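Proteasome assembly chaperone family protein (Pyrococcus furiosus, PDB 3VR0) activates the archaeal proteasome and belongs to the PAC2 family of proteasome assembly chaperones. Local coordinates at residues E19-Y25 with F62-P68; L84-Y90 with I103-T109. All coordinates share one frame; numbering follows the deposited sequence.

Contact 1: residues E19-Y25 with F62-P68; sequences ETTIVVY and FAELYSP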
ATOM      1  N   GLU C  19       5.977  -6.160 -13.570  1.00 44.10           N
ATOM      2  CA  GLU C  19       4.587  -6.485 -13.534  1.00 40.42           C
ATOM      3  C   GLU C  19       4.399  -7.986 -13.642  1.00 35.75           C
ATOM      4  O   GLU C  19       5.330  -8.727 -13.882  1.00 34.98           O
ATOM      5  CB  GLU C  19       3.782  -5.675 -14.584  1.00 40.90           C
ATOM      6  CG  GLU C  19       3.835  -6.154 -16.050  1.00 47.09           C
ATOM      7  CD  GLU C  19       2.901  -5.330 -17.003  1.00 54.56           C
ATOM      8  OE1 GLU C  19       2.981  -4.073 -17.016  1.00 56.25           O
ATOM      9  OE2 GLU C  19       2.082  -5.951 -17.732  1.00 56.81           O
ATOM     10  N   THR C  20       3.178  -8.411 -13.422  1.00 31.40           N
ATOM     11  CA  THR C  20       2.785  -9.774 -13.540  1.00 30.12           C
ATOM     12  C   THR C  20       3.224 -10.368 -14.893  1.00 29.68           C
ATOM     13  O   THR C  20       2.996  -9.789 -15.941  1.00 28.90           O
ATOM     14  CB  THR C  20       1.281  -9.845 -13.318  1.00 30.01           C
ATOM     15  OG1 THR C  20       0.989  -9.335 -12.002  1.00 29.22           O
ATOM     16  CG2 THR C  20       0.763 -11.254 -13.429  1.00 28.29           C
ATOM     17  N   THR C  21       3.882 -11.514 -14.839  1.00 29.51           N
ATOM     18  CA  THR C  21       4.473 -12.156 -16.010  1.00 30.06           C
ATOM     19  C   THR C  21       3.893 -13.574 -16.223  1.00 29.40           C
ATOM     20  O   THR C  21       3.786 -14.373 -15.290  1.00 27.59           O
ATOM     21  CB  THR C  21       6.027 -12.263 -15.805  1.00 30.51           C
ATOM     22  OG1 THR C  21       6.573 -10.931 -15.672  1.00 36.16           O
ATOM     23  CG2 THR C  21       6.732 -12.928 -17.021  1.00 34.23           C
ATOM     24  N   ILE C  22       3.572 -13.888 -17.476  1.00 29.30           N
ATOM     25  CA  ILE C  22       3.212 -15.224 -17.869  1.00 28.44           C
ATOM     26  C   ILE C  22       4.289 -15.831 -18.769  1.00 29.19           C
ATOM     27  O   ILE C  22       4.643 -15.252 -19.787  1.00 30.16           O
ATOM     28  CB  ILE C  22       1.832 -15.250 -18.574  1.00 28.64           C
ATOM     29  CG1 ILE C  22       0.785 -14.637 -17.646  1.00 25.81           C
ATOM     30  CG2 ILE C  22       1.500 -16.715 -19.017  1.00 24.11           C
ATOM     31  CD1 ILE C  22      -0.544 -14.477 -18.202  1.00 25.28           C
ATOM     32  N   VAL C  23       4.812 -16.975 -18.347  1.00 28.12           N
ATOM     33  CA  VAL C  23       5.782 -17.739 -19.044  1.00 27.98           C
ATOM     34  C   VAL C  23       4.989 -18.843 -19.772  1.00 27.80           C
ATOM     35  O   VAL C  23       4.254 -19.615 -19.123  1.00 25.59           O
ATOM     36  CB  VAL C  23       6.746 -18.418 -18.039  1.00 28.91           C
ATOM     37  CG1 VAL C  23       7.805 -19.228 -18.785  1.00 31.40           C
ATOM     38  CG2 VAL C  23       7.436 -17.378 -17.127  1.00 29.19           C
ATOM     39  N   VAL C  24       5.134 -18.908 -21.107  1.00 26.86           N
ATOM     40  CA  VAL C  24       4.261 -19.746 -21.938  1.00 26.94           C
ATOM     41  C   VAL C  24       5.128 -20.802 -22.574  1.00 28.22           C
ATOM     42  O   VAL C  24       6.079 -20.463 -23.248  1.00 28.64           O
ATOM     43  CB  VAL C  24       3.575 -18.945 -23.019  1.00 26.82           C
ATOM     44  CG1 VAL C  24       2.622 -19.866 -23.902  1.00 25.74           C
ATOM     45  CG2 VAL C  24       2.857 -17.757 -22.402  1.00 24.93           C
ATOM     46  N   TYR C  25       4.816 -22.073 -22.334  1.00 28.90           N
ATOM     47  CA  TYR C  25       5.667 -23.161 -22.784  1.00 29.69           C
ATOM     48  C   TYR C  25       5.426 -23.527 -24.250  1.00 28.52           C
ATOM     49  O   TYR C  25       6.387 -23.782 -24.958  1.00 26.40           O
ATOM     50  CB  TYR C  25       5.572 -24.368 -21.839  1.00 30.93           C
ATOM     51  CG  TYR C  25       6.037 -23.944 -20.444  1.00 38.64           C
ATOM     52  CD1 TYR C  25       7.304 -23.352 -20.266  1.00 43.25           C
ATOM     53  CD2 TYR C  25       5.204 -24.092 -19.319  1.00 41.86           C
ATOM     54  CE1 TYR C  25       7.734 -22.941 -19.009  1.00 48.96           C
ATOM     55  CE2 TYR C  25       5.612 -23.690 -18.073  1.00 45.77           C
ATOM     56  CZ  TYR C  25       6.884 -23.109 -17.911  1.00 50.20           C
ATOM     57  OH  TYR C  25       7.308 -22.700 -16.662  1.00 50.86           O
ATOM     58  N   PHE C  62       0.499 -25.670 -19.761  1.00 22.76           N
ATOM     59  CA  PHE C  62       1.169 -24.913 -20.832  1.00 22.08           C
ATOM     60  C   PHE C  62       1.693 -23.512 -20.538  1.00 22.49           C
ATOM     61  O   PHE C  62       2.400 -22.949 -21.390  1.00 23.13           O
ATOM     62  CB  PHE C  62       0.325 -24.843 -22.087  1.00 21.14           C
ATOM     63  CG  PHE C  62      -0.888 -23.918 -21.998  1.00 19.69           C
ATOM     64  CD1 PHE C  62      -0.920 -22.745 -22.706  1.00 14.37           C
ATOM     65  CD2 PHE C  62      -2.009 -24.279 -21.244  1.00 19.16           C
ATOM     66  CE1 PHE C  62      -2.008 -21.952 -22.687  1.00 19.08           C
ATOM     67  CE2 PHE C  62      -3.131 -23.493 -21.232  1.00 18.50           C
ATOM     68  CZ  PHE C  62      -3.124 -22.315 -21.927  1.00 21.96           C
ATOM     69  N   ALA C  63       1.346 -22.935 -19.380  1.00 20.81           N
ATOM     70  CA  ALA C  63       1.878 -21.623 -19.000  1.00 20.86           C
ATOM     71  C   ALA C  63       1.900 -21.446 -17.472  1.00 21.59           C
ATOM     72  O   ALA C  63       1.139 -22.080 -16.765  1.00 19.99           O
ATOM     73  CB  ALA C  63       1.052 -20.514 -19.628  1.00 18.69           C
ATOM     74  N   GLU C  64       2.782 -20.595 -16.970  1.00 22.62           N
ATOM     75  CA  GLU C  64       2.649 -20.227 -15.583  1.00 25.34           C
ATOM     76  C   GLU C  64       2.795 -18.725 -15.322  1.00 24.32           C
ATOM     77  O   GLU C  64       3.452 -17.992 -16.085  1.00 23.60           O
ATOM     78  CB  GLU C  64       3.409 -21.189 -14.611  1.00 26.19           C
ATOM     79  CG  GLU C  64       4.825 -21.376 -14.829  1.00 33.48           C
ATOM     80  CD  GLU C  64       5.362 -22.718 -14.248  1.00 41.22           C
ATOM     81  OE1 GLU C  64       4.593 -23.573 -13.706  1.00 43.05           O
ATOM     82  OE2 GLU C  64       6.592 -22.893 -14.336  1.00 45.16           O
ATOM     83  N   LEU C  65       2.069 -18.266 -14.303  1.00 22.83           N
ATOM     84  CA  LEU C  65       1.989 -16.835 -14.009  1.00 22.24           C
ATOM     85  C   LEU C  65       2.760 -16.526 -12.734  1.00 22.32           C
ATOM     86  O   LEU C  65       2.596 -17.194 -11.732  1.00 22.93           O
ATOM     87  CB  LEU C  65       0.524 -16.417 -13.910  1.00 21.52           C
ATOM     88  CG  LEU C  65       0.196 -14.940 -13.681  1.00 23.53           C
ATOM     89  CD1 LEU C  65      -1.190 -14.593 -14.253  1.00 21.29           C
ATOM     90  CD2 LEU C  65       0.278 -14.567 -12.137  1.00 20.01           C
ATOM     91  N   TYR C  66       3.608 -15.521 -12.771  1.00 21.64           N
ATOM     92  CA  TYR C  66       4.244 -15.041 -11.574  1.00 22.09           C
ATOM     93  C   TYR C  66       3.895 -13.571 -11.426  1.00 21.90           C
ATOM     94  O   TYR C  66       3.723 -12.864 -12.419  1.00 22.20           O
ATOM     95  CB  TYR C  66       5.772 -15.153 -11.711  1.00 22.98           C
ATOM     96  CG  TYR C  66       6.256 -16.606 -11.928  1.00 22.88           C
ATOM     97  CD1 TYR C  66       6.482 -17.442 -10.847  1.00 21.53           C
ATOM     98  CD2 TYR C  66       6.427 -17.127 -13.227  1.00 23.68           C
ATOM     99  CE1 TYR C  66       6.913 -18.771 -11.038  1.00 25.88           C
ATOM    100  CE2 TYR C  66       6.862 -18.475 -13.447  1.00 22.30           C
ATOM    101  CZ  TYR C  66       7.102 -19.272 -12.361  1.00 24.74           C
ATOM    102  OH  TYR C  66       7.564 -20.566 -12.544  1.00 30.24           O
ATOM    103  N   SER C  67       3.867 -13.101 -10.187  1.00 20.37           N
ATOM    104  CA  SER C  67       3.495 -11.720  -9.920  1.00 19.70           C
ATOM    105  C   SER C  67       4.246 -11.106  -8.760  1.00 18.40           C
ATOM    106  O   SER C  67       4.320 -11.699  -7.683  1.00 18.48           O
ATOM    107  CB  SER C  67       2.018 -11.672  -9.562  1.00 18.30           C
ATOM    108  OG  SER C  67       1.658 -10.304  -9.414  1.00 22.84           O
ATOM    109  N   PRO C  68       4.755  -9.901  -8.952  1.00 19.07           N
ATOM    110  CA  PRO C  68       5.412  -9.125  -7.886  1.00 19.47           C
ATOM    111  C   PRO C  68       4.364  -8.586  -6.877  1.00 21.16           C
ATOM    112  O   PRO C  68       4.760  -7.992  -5.870  1.00 21.10           O
ATOM    113  CB  PRO C  68       6.083  -7.954  -8.662  1.00 18.82           C
ATOM    114  CG  PRO C  68       5.029  -7.764  -9.914  1.00 19.02           C
ATOM    115  CD  PRO C  68       4.835  -9.221 -10.278  1.00 19.30           C
TER

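Contact 2: residues L84-Y90 with I103-T109; sequences LMKNEFY and IIVTGDT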
ATOM      1  N   LEU C  84       9.090 -19.432  -6.528  1.00 27.03           N
ATOM      2  CA  LEU C  84       8.130 -18.367  -6.341  1.00 25.82           C
ATOM      3  C   LEU C  84       6.704 -18.893  -6.380  1.00 25.92           C
ATOM      4  O   LEU C  84       6.411 -19.948  -6.984  1.00 25.08           O
ATOM      5  CB  LEU C  84       8.289 -17.310  -7.427  1.00 25.36           C
ATOM      6  CG  LEU C  84       9.558 -16.479  -7.475  1.00 24.61           C
ATOM      7  CD1 LEU C  84       9.459 -15.619  -8.725  1.00 23.59           C
ATOM      8  CD2 LEU C  84       9.708 -15.607  -6.234  1.00 21.91           C
ATOM      9  N   MET C  85       5.814 -18.134  -5.752  1.00 24.17           N
ATOM     10  CA  MET C  85       4.414 -18.429  -5.838  1.00 24.33           C
ATOM     11  C   MET C  85       3.914 -18.101  -7.236  1.00 23.33           C
ATOM     12  O   MET C  85       4.458 -17.203  -7.914  1.00 22.23           O
ATOM     13  CB  MET C  85       3.659 -17.693  -4.741  1.00 25.89           C
ATOM     14  CG  MET C  85       4.060 -18.282  -3.313  1.00 27.05           C
ATOM     15  SD  MET C  85       2.856 -17.901  -2.085  1.00 40.02           S
ATOM     16  CE  MET C  85       3.188 -16.186  -2.114  1.00 30.53           C
ATOM     17  N   LYS C  86       2.930 -18.867  -7.687  1.00 22.08           N
ATOM     18  CA  LYS C  86       2.596 -18.843  -9.096  1.00 23.05           C
ATOM     19  C   LYS C  86       1.186 -19.354  -9.313  1.00 22.96           C
ATOM     20  O   LYS C  86       0.567 -19.939  -8.391  1.00 23.22           O
ATOM     21  CB  LYS C  86       3.628 -19.711  -9.876  1.00 23.08           C
ATOM     22  CG  LYS C  86       3.443 -21.252  -9.622  1.00 25.05           C
ATOM     23  CD  LYS C  86       4.623 -22.103 -10.189  1.00 29.24           C
ATOM     24  CE  LYS C  86       4.298 -23.590 -10.027  1.00 32.17           C
ATOM     25  NZ  LYS C  86       5.420 -24.433 -10.530  1.00 37.40           N
ATOM     26  N   ASN C  87       0.649 -19.065 -10.491  1.00 22.24           N
ATOM     27  CA  ASN C  87      -0.555 -19.730 -10.967  1.00 23.03           C
ATOM     28  C   ASN C  87      -0.127 -20.558 -12.199  1.00 23.68           C
ATOM     29  O   ASN C  87       0.928 -20.266 -12.825  1.00 22.93           O
ATOM     30  CB  ASN C  87      -1.642 -18.725 -11.363  1.00 21.77           C
ATOM     31  CG  ASN C  87      -2.104 -17.846 -10.185  1.00 24.28           C
ATOM     32  OD1 ASN C  87      -2.754 -16.826 -10.416  1.00 24.04           O
ATOM     33  ND2 ASN C  87      -1.768 -18.239  -8.924  1.00 19.65           N
ATOM     34  N   GLU C  88      -0.941 -21.550 -12.551  1.00 23.09           N
ATOM     35  CA  GLU C  88      -0.600 -22.463 -13.627  1.00 24.32           C
ATOM     36  C   GLU C  88      -1.779 -22.543 -14.526  1.00 23.13           C
ATOM     37  O   GLU C  88      -2.910 -22.589 -14.032  1.00 23.63           O
ATOM     38  CB  GLU C  88      -0.314 -23.856 -13.077  1.00 25.41           C
ATOM     39  CG  GLU C  88       0.911 -23.940 -12.176  1.00 32.11           C
ATOM     40  CD  GLU C  88       1.125 -25.359 -11.595  1.00 45.63           C
ATOM     41  OE1 GLU C  88       0.123 -26.082 -11.272  1.00 49.87           O
ATOM     42  OE2 GLU C  88       2.310 -25.764 -11.466  1.00 50.19           O
ATOM     43  N   PHE C  89      -1.535 -22.541 -15.835  1.00 20.96           N
ATOM     44  CA  PHE C  89      -2.594 -22.748 -16.799  1.00 20.51           C
ATOM     45  C   PHE C  89      -2.435 -24.139 -17.433  1.00 21.53           C
ATOM     46  O   PHE C  89      -1.322 -24.511 -17.840  1.00 21.04           O
ATOM     47  CB  PHE C  89      -2.541 -21.702 -17.912  1.00 19.80           C
ATOM     48  CG  PHE C  89      -2.821 -20.308 -17.466  1.00 17.56           C
ATOM     49  CD1 PHE C  89      -4.112 -19.739 -17.637  1.00 18.74           C
ATOM     50  CD2 PHE C  89      -1.806 -19.524 -16.938  1.00 19.00           C
ATOM     51  CE1 PHE C  89      -4.362 -18.408 -17.261  1.00 21.87           C
ATOM     52  CE2 PHE C  89      -2.063 -18.168 -16.534  1.00 19.38           C
ATOM     53  CZ  PHE C  89      -3.316 -17.624 -16.701  1.00 19.17           C
ATOM     54  N   TYR C  90      -3.547 -24.884 -17.510  1.00 21.83           N
ATOM     55  CA  TYR C  90      -3.602 -26.208 -18.138  1.00 23.18           C
ATOM     56  C   TYR C  90      -4.586 -26.139 -19.284  1.00 23.90           C
ATOM     57  O   TYR C  90      -5.563 -25.374 -19.224  1.00 24.96           O
ATOM     58  CB  TYR C  90      -4.106 -27.274 -17.145  1.00 24.31           C
ATOM     59  CG  TYR C  90      -3.121 -27.568 -16.044  1.00 24.79           C
ATOM     60  CD1 TYR C  90      -2.344 -28.708 -16.064  1.00 27.45           C
ATOM     61  CD2 TYR C  90      -2.958 -26.679 -14.994  1.00 26.94           C
ATOM     62  CE1 TYR C  90      -1.418 -28.954 -15.048  1.00 31.76           C
ATOM     63  CE2 TYR C  90      -2.058 -26.911 -13.986  1.00 29.25           C
ATOM     64  CZ  TYR C  90      -1.288 -28.034 -14.017  1.00 32.39           C
ATOM     65  OH  TYR C  90      -0.400 -28.229 -12.991  1.00 38.20           O
ATOM     66  N   ILE C 103      -9.317 -24.031 -21.048  1.00 22.41           N
ATOM     67  CA  ILE C 103      -8.156 -23.556 -20.286  1.00 21.38           C
ATOM     68  C   ILE C 103      -8.581 -23.486 -18.805  1.00 21.57           C
ATOM     69  O   ILE C 103      -9.648 -22.905 -18.467  1.00 21.46           O
ATOM     70  CB  ILE C 103      -7.717 -22.131 -20.757  1.00 21.85           C
ATOM     71  CG1 ILE C 103      -7.405 -22.136 -22.256  1.00 20.04           C
ATOM     72  CG2 ILE C 103      -6.496 -21.559 -19.875  1.00 17.51           C
ATOM     73  CD1 ILE C 103      -7.047 -20.777 -22.814  1.00 18.04           C
ATOM     74  N   ILE C 104      -7.733 -24.033 -17.937  1.00 20.16           N
ATOM     75  CA  ILE C 104      -8.034 -24.094 -16.548  1.00 20.39           C
ATOM     76  C   ILE C 104      -6.865 -23.473 -15.797  1.00 19.90           C
ATOM     77  O   ILE C 104      -5.732 -23.838 -16.018  1.00 19.38           O
ATOM     78  CB  ILE C 104      -8.278 -25.558 -16.050  1.00 20.32           C
ATOM     79  CG1 ILE C 104      -9.396 -26.219 -16.851  1.00 22.12           C
ATOM     80  CG2 ILE C 104      -8.608 -25.557 -14.508  1.00 20.01           C
ATOM     81  CD1 ILE C 104      -9.402 -27.779 -16.733  1.00 25.18           C
ATOM     82  N   VAL C 105      -7.147 -22.495 -14.944  1.00 19.51           N
ATOM     83  CA  VAL C 105      -6.078 -21.905 -14.141  1.00 19.72           C
ATOM     84  C   VAL C 105      -6.289 -22.315 -12.694  1.00 21.11           C
ATOM     85  O   VAL C 105      -7.419 -22.343 -12.214  1.00 21.77           O
ATOM     86  CB  VAL C 105      -6.025 -20.338 -14.248  1.00 19.80           C
ATOM     87  CG1 VAL C 105      -7.323 -19.671 -13.730  1.00 18.08           C
ATOM     88  CG2 VAL C 105      -4.821 -19.773 -13.514  1.00 19.96           C
ATOM     89  N   THR C 106      -5.197 -22.641 -12.027  1.00 22.55           N
ATOM     90  CA  THR C 106      -5.158 -22.790 -10.581  1.00 24.71           C
ATOM     91  C   THR C 106      -3.797 -22.267 -10.085  1.00 24.23           C
ATOM     92  O   THR C 106      -3.020 -21.709 -10.848  1.00 23.95           O
ATOM     93  CB  THR C 106      -5.444 -24.277 -10.139  1.00 25.98           C
ATOM     94  OG1 THR C 106      -5.682 -24.326  -8.728  1.00 31.90           O
ATOM     95  CG2 THR C 106      -4.295 -25.255 -10.466  1.00 26.02           C
ATOM     96  N   GLY C 107      -3.484 -22.447  -8.819  1.00 24.41           N
ATOM     97  CA  GLY C 107      -2.206 -21.975  -8.331  1.00 23.97           C
ATOM     98  C   GLY C 107      -2.090 -21.893  -6.830  1.00 24.80           C
ATOM     99  O   GLY C 107      -2.984 -22.328  -6.087  1.00 24.36           O
ATOM    100  N   ASP C 108      -0.945 -21.398  -6.375  1.00 24.72           N
ATOM    101  CA  ASP C 108      -0.665 -21.304  -4.960  1.00 25.35           C
ATOM    102  C   ASP C 108      -1.559 -20.264  -4.219  1.00 25.99           C
ATOM    103  O   ASP C 108      -1.841 -20.431  -3.036  1.00 26.61           O
ATOM    104  CB  ASP C 108       0.790 -20.888  -4.749  1.00 25.19           C
ATOM    105  CG  ASP C 108       1.791 -21.860  -5.364  1.00 26.63           C
ATOM    106  OD1 ASP C 108       1.711 -23.069  -5.098  1.00 28.80           O
ATOM    107  OD2 ASP C 108       2.706 -21.405  -6.075  1.00 29.76           O
ATOM    108  N   THR C 109      -1.964 -19.180  -4.872  1.00 24.53           N
ATOM    109  CA  THR C 109      -2.409 -18.032  -4.099  1.00 24.99           C
ATOM    110  C   THR C 109      -3.088 -17.069  -5.002  1.00 25.36           C
ATOM    111  O   THR C 109      -3.011 -17.186  -6.249  1.00 25.90           O
ATOM    112  CB  THR C 109      -1.181 -17.233  -3.443  1.00 26.65           C
ATOM    113  OG1 THR C 109      -1.667 -16.202  -2.561  1.00 28.14           O
ATOM    114  CG2 THR C 109      -0.284 -16.565  -4.507  1.00 21.80           C
TER
HETATM  115  O   HOH W   1      -4.086 -15.334  -8.523  1.00 23.75           O

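Contact 1: residues E19-Y25 with F62-P68
Thr21 and Val23 pair antiparallel with Tyr66 and Glu64 through four backbone hydrogen bonds, placing strand 21-24 at one edge, within this chain, of the mixed sheet; Tyr25 N extends the ladder to Phe62 O. Leu65 lies on the face that also carries Ile22, Val24 and Ala63. Leu65 CB is 4.1 Å from Ile22 CG1; with CG anti to the backbone N (chi1 -177°), Leu65 CG comes to 3.7 Å from Thr20 CG2. Of its two branches, CD1 meets Ile22 CG1 at 3.9 Å and CD2 reaches Thr20 CG2 at 3.6 Å. Helix 116-131 packs against this face, with Phe129 touching Ile22 and Val24.

Beyond the strand end, Ser67 OG donates to Thr20 OG1 at 2.8 Å, and that oxygen also hydrogen-bonds Glu121, a ligand of a bound gold ion. A valine in place of Thr20 would probably leave both the Ser67 hydroxyl and the Glu121 carboxylate without this partner. On the opposite face, which carries Val23, Glu64 and Tyr66, the Tyr25 hydroxyl meets Glu64 OE2, a bond modelled so short that its length is doubtful, with ring and carboxylate planes 78° apart. Lys61 forms a salt bridge with the other oxygen, Glu64 OE1. On that same face Val23 CG2 comes to the edge of the Tyr66 ring, 3.9 Å from CE2.

Contact 2: residues L84-Y90 with I103-T109
Met85 crosses Thr109 at about a right angle, its CB 4.1 Å from Thr109 CG2. At Lys86 the backbone takes over: Lys86 N gives a rather bent bond (137° at the hydrogen) to Asp108 OD2 at 3.0 Å, on the anti side of the carboxylate, while Asp108 N returns one to Lys86 O. The same OD2 also forms a salt bridge with Arg77. The Lys86 ammonium forms salt bridges with Glu83 and with Glu88 OE2, NZ to OE2 3.5 Å.

Asn87 CG stands beside its own backbone N (chi1 -62°), which places the amide where ND2 can donate to Thr109 O at 3.1 Å, nearly in the amide plane, and more weakly to Lys86 O; a water bridges Asn87 OD1, at 2.8 Å, to the same Thr109 carbonyl. Both polar atoms of the amide are thus engaged, which should fix its rotation. Opposite lies Gly107, where a side chain would run into Asn87 ND2 and Lys86 O.

Glu88 pairs with Thr106 through two backbone bonds, and its OE1 accepts Tyr90 OH at 2.8 Å from above the carboxylate plane. Phe89 lies on the face of Asn87 and Val105: Val105 CG2 sits over the centre of its ring, 4.1 Å from the centroid, a CH-pi contact, and Ile103 CG2 touches the ring edge at CD1, 3.7 Å away. Phe129 of helix 116-131 meets this ring edge-to-face. Tyr90 closes the walk with a two-bond backbone pair to Ile104, near helix 45-57. The whole is an antiparallel beta hairpin, strands 87-92 and 102-107, lying between helices that cover the two faces of the central sheet.

How the contacts relate
Contacts 1 and 2 are consecutive pairings in one sheet, their centres about 9 Å apart, strand 60-66 of contact 1 and strand 87-92 of contact 2 being neighbours. Two probable hydrogen bonds join them, Leu65 N to Asn87 O at 2.7 Å and Ala63 O to Phe89 N at 2.9 Å; Phe62 and Ala63 both face Phe89, a classic beta bulge. Helix 116-131 packs on both contacts, and its Glu121 binds a gold ion together with His69, which follows directly on residues 62-68. The side chain of Glu19 lies about 5 Å from a bound gold ion, and that of Asn87 about 7 Å from a gold ion.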